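PDB 7RAG: germination-specific N-acetylmuramoyl-L-alanine amidase, Autolysin from Clostridioides difficile, which probably cleaves the amide bond between N-acetylmuramic acid and L-alanine in peptidoglycan as a zinc-dependent amidase, and forms a complex with the lipoprotein GerS. Local coordinates for residues I48-K51 / L52-L55; T189-T192 / Y193-I197; D128-D131 / S132-S136. All blocks are in the same frame, centred on the assembly; numbering follows the deposited sequence.

Contact 1 (I48-K51 / L52-L55); sequences ITLK and LREL
Leu52 N reaches back to Ile48 O over 2.9 Å, the first of four successive i to i+4 bonds that tie 48-51 to 52-55 as consecutive turns in the middle of helix 41-58. Arg53 N to Thr49 O (2.8 Å), Glu54 N to Leu50 O (3.1 Å) and Leu55 N to Lys51 O (3.0 Å) complete the set. All four N-H...O angles fall within a few degrees of 160°, evidence of a regular alpha helix.

The side-chain contact across the turn is Leu50 with Arg53. They run side by side in the same direction, and Leu50 CD2 meets the edge of the guanidinium, near its plane, 3.8 Å from Arg53 NH1. Arg53 leaves the helix with CG anti to its own nitrogen (chi1 -176°) and then bends at chi2 (-90°). The contact with Leu50 is a van der Waals one, a methyl against the rim of the guanidinium, while the polar NE is engaged in a salt bridge by Glu57, one turn further on. Lys51 is bent at chi2, and its NZ stands 5.5 Å from Glu54 OE1, too far for a salt bridge. Glu54, extended beyond CG, lays CG 3.5 Å from Leu50 O. Lys51 NZ pairs instead with Glu191 and Glu195 of helix 191-211, and Glu54 OE1 and OE2 are hydrogen-bonded to His63 and His40 of two different lipoprotein chains.

Leu52 touches both Leu21 of strand 18-23 and Tyr202 of helix 191-211, while Arg53 reaches Leu65 of strand 62-65. Helix 41-58 links these two adjacent parallel strands, the arrangement of a beta-alpha-beta crossover in this member of the Amidase_3 family.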
# COMPACT_ATOMS: atom_id res chain seq x y z
N ILE B 48 -4.55 30.11 -8.42
CA ILE B 48 -4.84 28.68 -8.35
C ILE B 48 -4.27 27.96 -9.57
O ILE B 48 -3.65 26.90 -9.44
CB ILE B 48 -6.36 28.43 -8.22
CG1 ILE B 48 -6.89 29.02 -6.92
CG2 ILE B 48 -6.65 26.94 -8.25
CD1 ILE B 48 -8.34 29.31 -6.95
N THR B 49 -4.45 28.53 -10.75
CA THR B 49 -3.93 27.93 -11.97
C THR B 49 -2.41 27.75 -11.91
O THR B 49 -1.89 26.72 -12.38
CB THR B 49 -4.32 28.78 -13.17
OG1 THR B 49 -5.75 28.87 -13.25
CG2 THR B 49 -3.75 28.19 -14.43
N LEU B 50 -1.67 28.73 -11.36
CA LEU B 50 -0.22 28.58 -11.30
C LEU B 50 0.20 27.57 -10.23
O LEU B 50 1.19 26.84 -10.42
CB LEU B 50 0.45 29.93 -11.09
CG LEU B 50 0.31 30.84 -12.32
CD1 LEU B 50 0.87 32.20 -12.04
CD2 LEU B 50 0.96 30.24 -13.59
N LYS B 51 -0.55 27.48 -9.12
CA LYS B 51 -0.29 26.40 -8.17
C LYS B 51 -0.49 25.04 -8.83
O LYS B 51 0.34 24.13 -8.67
CB LYS B 51 -1.21 26.51 -6.94
CG LYS B 51 -1.13 27.83 -6.19
CD LYS B 51 0.23 28.07 -5.60
CE LYS B 51 0.23 29.32 -4.69
NZ LYS B 51 1.54 29.48 -3.96
N LEU B 52 -1.58 24.90 -9.60
CA LEU B 52 -1.92 23.64 -10.27
C LEU B 52 -0.90 23.30 -11.35
O LEU B 52 -0.52 22.13 -11.52
CB LEU B 52 -3.33 23.74 -10.85
CG LEU B 52 -3.98 22.55 -11.60
CD1 LEU B 52 -3.82 21.25 -10.80
CD2 LEU B 52 -5.46 22.83 -11.89
N ARG B 53 -0.45 24.30 -12.11
CA ARG B 53 0.64 24.14 -13.05
C ARG B 53 1.87 23.54 -12.36
O ARG B 53 2.51 22.63 -12.90
CB ARG B 53 0.97 25.51 -13.67
CG ARG B 53 2.03 25.48 -14.75
CD ARG B 53 3.43 25.70 -14.15
NE ARG B 53 4.40 26.10 -15.16
CZ ARG B 53 4.61 27.36 -15.53
NH1 ARG B 53 3.90 28.33 -14.96
NH2 ARG B 53 5.53 27.64 -16.45
N GLU B 54 2.24 24.08 -11.20
CA GLU B 54 3.41 23.52 -10.51
C GLU B 54 3.18 22.06 -10.10
O GLU B 54 4.06 21.21 -10.29
CB GLU B 54 3.76 24.38 -9.30
CG GLU B 54 4.41 25.65 -9.71
CD GLU B 54 4.73 26.58 -8.55
OE1 GLU B 54 4.36 26.25 -7.39
OE2 GLU B 54 5.36 27.64 -8.82
N LEU B 55 1.99 21.74 -9.57
CA LEU B 55 1.70 20.35 -9.22
C LEU B 55 1.85 19.43 -10.42
O LEU B 55 2.49 18.38 -10.34
CB LEU B 55 0.28 20.23 -8.63
CG LEU B 55 0.16 20.80 -7.22
CD1 LEU B 55 -1.30 20.93 -6.81
CD2 LEU B 55 0.93 19.96 -6.22

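Contact 2 (T189-T192 / Y193-I197); sequences TDET and YQEKI
Asp190 caps the start of helix 191-211 through Tyr193. Its OD2 accepts Tyr193 N at 2.9 Å, using the anti side of the oxygen with the donor 21° out of the carboxylate plane. CG of Asp190 stands anti to the backbone N (chi1 178°), which sets the carboxylate beside the carbonyl carbon, where OD2 meets Tyr193 N, and the two side chains cross at about a right angle.

Backbone bonds take over directly behind the cap. Gln194 N to Asp190 O is 2.9 Å long; Glu195 N to Glu191 O and Lys196 N to Thr192 O follow, each 3.0 Å.

Among the other polar side chains, Gln194 runs extended back past the first turn. Its CG lies 3.2 Å from Asp190 O, and NE2 donates to Leu188 O ahead of the cap. Glu191 and Glu195 meet one turn apart, OE2 to OE2 at 4.2 Å, their carboxylate planes 78° apart. Lys51 of helix 41-58 forms salt bridges with both oxygens, and Glu195 OE1 has a further partner in Lys82 of a lipoprotein chain.

The two glutamates thus form one anionic site for Lys51, whose charge would offset their mutual repulsion, while the Asp190 carboxylate probably interacts favourably with the helix dipole.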
# COMPACT_ATOMS: atom_id res chain seq x y z
N THR B 189 -8.95 34.35 -0.91
CA THR B 189 -7.77 35.20 -1.03
C THR B 189 -6.56 34.64 -0.29
O THR B 189 -5.51 35.28 -0.32
CB THR B 189 -8.07 36.61 -0.51
OG1 THR B 189 -8.57 36.54 0.82
CG2 THR B 189 -9.08 37.29 -1.42
N ASP B 190 -6.67 33.49 0.36
CA ASP B 190 -5.57 32.95 1.14
C ASP B 190 -4.73 31.98 0.32
O ASP B 190 -5.24 30.99 -0.20
CB ASP B 190 -6.09 32.25 2.40
CG ASP B 190 -4.98 31.63 3.22
OD1 ASP B 190 -4.26 32.38 3.92
OD2 ASP B 190 -4.83 30.39 3.15
N GLU B 191 -3.42 32.26 0.24
CA GLU B 191 -2.52 31.45 -0.58
C GLU B 191 -2.56 29.98 -0.18
O GLU B 191 -2.43 29.10 -1.04
CB GLU B 191 -1.09 31.99 -0.49
CG GLU B 191 -0.09 31.24 -1.35
CD GLU B 191 1.13 32.07 -1.73
OE1 GLU B 191 1.33 33.14 -1.10
OE2 GLU B 191 1.89 31.66 -2.64
N THR B 192 -2.76 29.68 1.11
CA THR B 192 -2.79 28.29 1.53
C THR B 192 -4.08 27.60 1.10
O THR B 192 -4.07 26.43 0.70
CB THR B 192 -2.62 28.19 3.04
OG1 THR B 192 -1.55 29.06 3.43
CG2 THR B 192 -2.27 26.77 3.42
N TYR B 193 -5.20 28.32 1.16
CA TYR B 193 -6.44 27.75 0.66
C TYR B 193 -6.35 27.53 -0.84
O TYR B 193 -6.82 26.50 -1.35
CB TYR B 193 -7.61 28.66 1.02
CG TYR B 193 -8.97 28.02 0.88
CD1 TYR B 193 -9.42 27.09 1.81
CD2 TYR B 193 -9.82 28.36 -0.16
CE1 TYR B 193 -10.66 26.52 1.69
CE2 TYR B 193 -11.07 27.79 -0.29
CZ TYR B 193 -11.48 26.86 0.64
OH TYR B 193 -12.72 26.29 0.53
N GLN B 194 -5.75 28.47 -1.56
CA GLN B 194 -5.56 28.29 -2.99
C GLN B 194 -4.75 27.04 -3.29
O GLN B 194 -5.06 26.29 -4.22
CB GLN B 194 -4.90 29.52 -3.59
CG GLN B 194 -5.70 30.80 -3.37
CD GLN B 194 -4.93 32.03 -3.82
OE1 GLN B 194 -3.74 31.94 -4.10
NE2 GLN B 194 -5.61 33.17 -3.91
N GLU B 195 -3.70 26.79 -2.49
CA GLU B 195 -2.91 25.58 -2.71
C GLU B 195 -3.71 24.32 -2.42
O GLU B 195 -3.56 23.31 -3.12
CB GLU B 195 -1.64 25.62 -1.86
CG GLU B 195 -0.69 26.70 -2.28
CD GLU B 195 0.54 26.80 -1.38
OE1 GLU B 195 0.64 26.04 -0.39
OE2 GLU B 195 1.43 27.63 -1.69
N LYS B 196 -4.56 24.36 -1.39
CA LYS B 196 -5.42 23.21 -1.10
C LYS B 196 -6.32 22.89 -2.30
O LYS B 196 -6.47 21.72 -2.68
CB LYS B 196 -6.25 23.54 0.14
CG LYS B 196 -6.78 22.35 0.92
CD LYS B 196 -6.95 22.74 2.41
CE LYS B 196 -7.40 21.56 3.27
NZ LYS B 196 -7.43 21.88 4.73
N ILE B 197 -6.92 23.92 -2.90
CA ILE B 197 -7.79 23.71 -4.06
C ILE B 197 -6.99 23.12 -5.22
O ILE B 197 -7.44 22.19 -5.91
CB ILE B 197 -8.45 25.03 -4.47
CG1 ILE B 197 -9.53 25.41 -3.46
CG2 ILE B 197 -9.00 24.93 -5.92
CD1 ILE B 197 -10.04 26.79 -3.65

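Contact 3 (D128-D131 / S132-S136); sequences DKQD and SKELS
An N-terminal helix turn is built here: Lys129 occupies the N-cap position of helix 130-147, the connecting helix of the beta-alpha-beta unit between strands 122-126 and 156-158. Lys133 N bonds to Lys129 O at 3.1 Å, Glu134 N to Gln130 O at 2.9 Å and Leu135 N to Asp131 O at 3.0 Å. The bonds straighten from the first to the third as the helix becomes established.

Gln130 and Lys133 carry the side-chain contact. They lie alongside each other, pointing the same way, and Lys133 NZ donates to Gln130 OE1 over 2.7 Å. The ammonium meets the carbonyl at a C=O...N angle of 126°, tilted out of the carbonyl plane. Both chains begin with CG anti to the backbone N, and bends at chi2 of Gln130 (67°) and chi3 of Lys133 (70°) bring the polar ends together. Lys133 CE also comes within 3.1 Å of Gln130 OE1. Glu134 climbs back from the following position: its CG sits 3.4 Å from Gln130 O, and OE2 approaches Gln130 CG as the two side chains cross almost perpendicularly.

On the side facing the fold, Lys129 CB approaches Ser132 OG at 4.1 Å. That buried hydroxyl is hydrogen-bonded to Ser171 N at the start of strand 171-178. Leu135 and Asp131 pack on Tyr208 of helix 191-211 and on Pro170. Ser136 OG turns back to donate to Lys133 O at 2.7 Å, adding a side-chain bond within the helix.

Gln130 OE1 thus offers a neutral acceptor to Lys133, consistent with an ion-dipole attraction if the lysine is protonated as expected, while the buried Ser132 hydroxyl is satisfied by the neighbouring strand's backbone.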
# COMPACT_ATOMS: atom_id res chain seq x y z
N ASP B 128 -23.34 16.11 -22.46
CA ASP B 128 -23.29 14.88 -23.25
C ASP B 128 -21.89 14.46 -23.68
O ASP B 128 -21.74 13.77 -24.69
CB ASP B 128 -24.16 15.00 -24.51
CG ASP B 128 -25.63 15.08 -24.19
OD1 ASP B 128 -26.05 14.49 -23.18
OD2 ASP B 128 -26.36 15.72 -24.98
N LYS B 129 -20.85 14.85 -22.96
CA LYS B 129 -19.51 14.33 -23.20
C LYS B 129 -19.15 13.47 -21.99
O LYS B 129 -18.98 14.00 -20.88
CB LYS B 129 -18.49 15.45 -23.41
CG LYS B 129 -18.88 16.47 -24.46
CD LYS B 129 -19.31 15.83 -25.76
CE LYS B 129 -18.25 15.95 -26.85
NZ LYS B 129 -17.10 15.00 -26.66
N GLN B 130 -19.05 12.16 -22.20
CA GLN B 130 -18.97 11.23 -21.08
C GLN B 130 -17.62 11.33 -20.37
O GLN B 130 -17.55 11.37 -19.14
CB GLN B 130 -19.21 9.80 -21.57
CG GLN B 130 -19.63 8.86 -20.47
CD GLN B 130 -21.00 9.21 -19.92
OE1 GLN B 130 -21.26 9.09 -18.72
NE2 GLN B 130 -21.90 9.65 -20.80
N ASP B 131 -16.54 11.36 -21.15
CA ASP B 131 -15.20 11.45 -20.57
C ASP B 131 -15.10 12.68 -19.67
O ASP B 131 -14.60 12.59 -18.54
CB ASP B 131 -14.15 11.49 -21.68
CG ASP B 131 -14.48 12.53 -22.79
OD1 ASP B 131 -15.69 12.76 -23.07
OD2 ASP B 131 -13.53 13.12 -23.41
N SER B 132 -15.61 13.81 -20.14
CA SER B 132 -15.53 15.04 -19.35
C SER B 132 -16.37 14.93 -18.09
O SER B 132 -15.99 15.46 -17.04
CB SER B 132 -15.95 16.23 -20.20
OG SER B 132 -15.10 16.34 -21.33
N LYS B 133 -17.52 14.24 -18.18
CA LYS B 133 -18.32 14.03 -16.98
C LYS B 133 -17.57 13.19 -15.96
O LYS B 133 -17.56 13.52 -14.76
CB LYS B 133 -19.66 13.39 -17.34
CG LYS B 133 -20.69 13.49 -16.21
CD LYS B 133 -22.04 12.84 -16.56
CE LYS B 133 -21.90 11.32 -16.61
NZ LYS B 133 -23.01 10.62 -17.32
N GLU B 134 -16.89 12.14 -16.41
CA GLU B 134 -16.10 11.33 -15.48
C GLU B 134 -15.01 12.18 -14.82
O GLU B 134 -14.83 12.14 -13.60
CB GLU B 134 -15.46 10.14 -16.20
CG GLU B 134 -16.42 9.19 -16.86
CD GLU B 134 -15.71 8.12 -17.71
OE1 GLU B 134 -14.44 8.07 -17.70
OE2 GLU B 134 -16.44 7.35 -18.40
N LEU B 135 -14.28 12.96 -15.62
CA LEU B 135 -13.22 13.80 -15.07
C LEU B 135 -13.78 14.78 -14.06
O LEU B 135 -13.23 14.96 -12.96
CB LEU B 135 -12.50 14.55 -16.18
CG LEU B 135 -11.49 15.64 -15.78
CD1 LEU B 135 -10.29 15.10 -15.03
CD2 LEU B 135 -11.01 16.30 -17.04
N SER B 136 -14.90 15.40 -14.42
CA SER B 136 -15.52 16.36 -13.53
C SER B 136 -15.87 15.69 -12.21
O SER B 136 -15.62 16.26 -11.15
CB SER B 136 -16.75 16.97 -14.18
OG SER B 136 -17.85 16.08 -14.13

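Overall arrangement
Along the chain the order is contact 1 (48-55), contact 3 (128-136), then contact 2 (189-197), one on each of helices 41-58, 130-147 and 191-211. Contacts 1 and 2 have centres about 11 Å apart and touch through charge and hydrocarbon alike, with Ile48 packed on Ile197 and Gln194. Contact 3 is separate, its centre about 22 Å from contact 1 and 26 Å from contact 2, but Tyr208, further along helix 191-211, packs against it. Lipoprotein chains meet contacts 1 and 2 but not contact 3. Since helix 41-58 begins at the zinc ligand Glu41, lipoprotein binding could be felt at the metal site, in keeping with the reported allosteric activation.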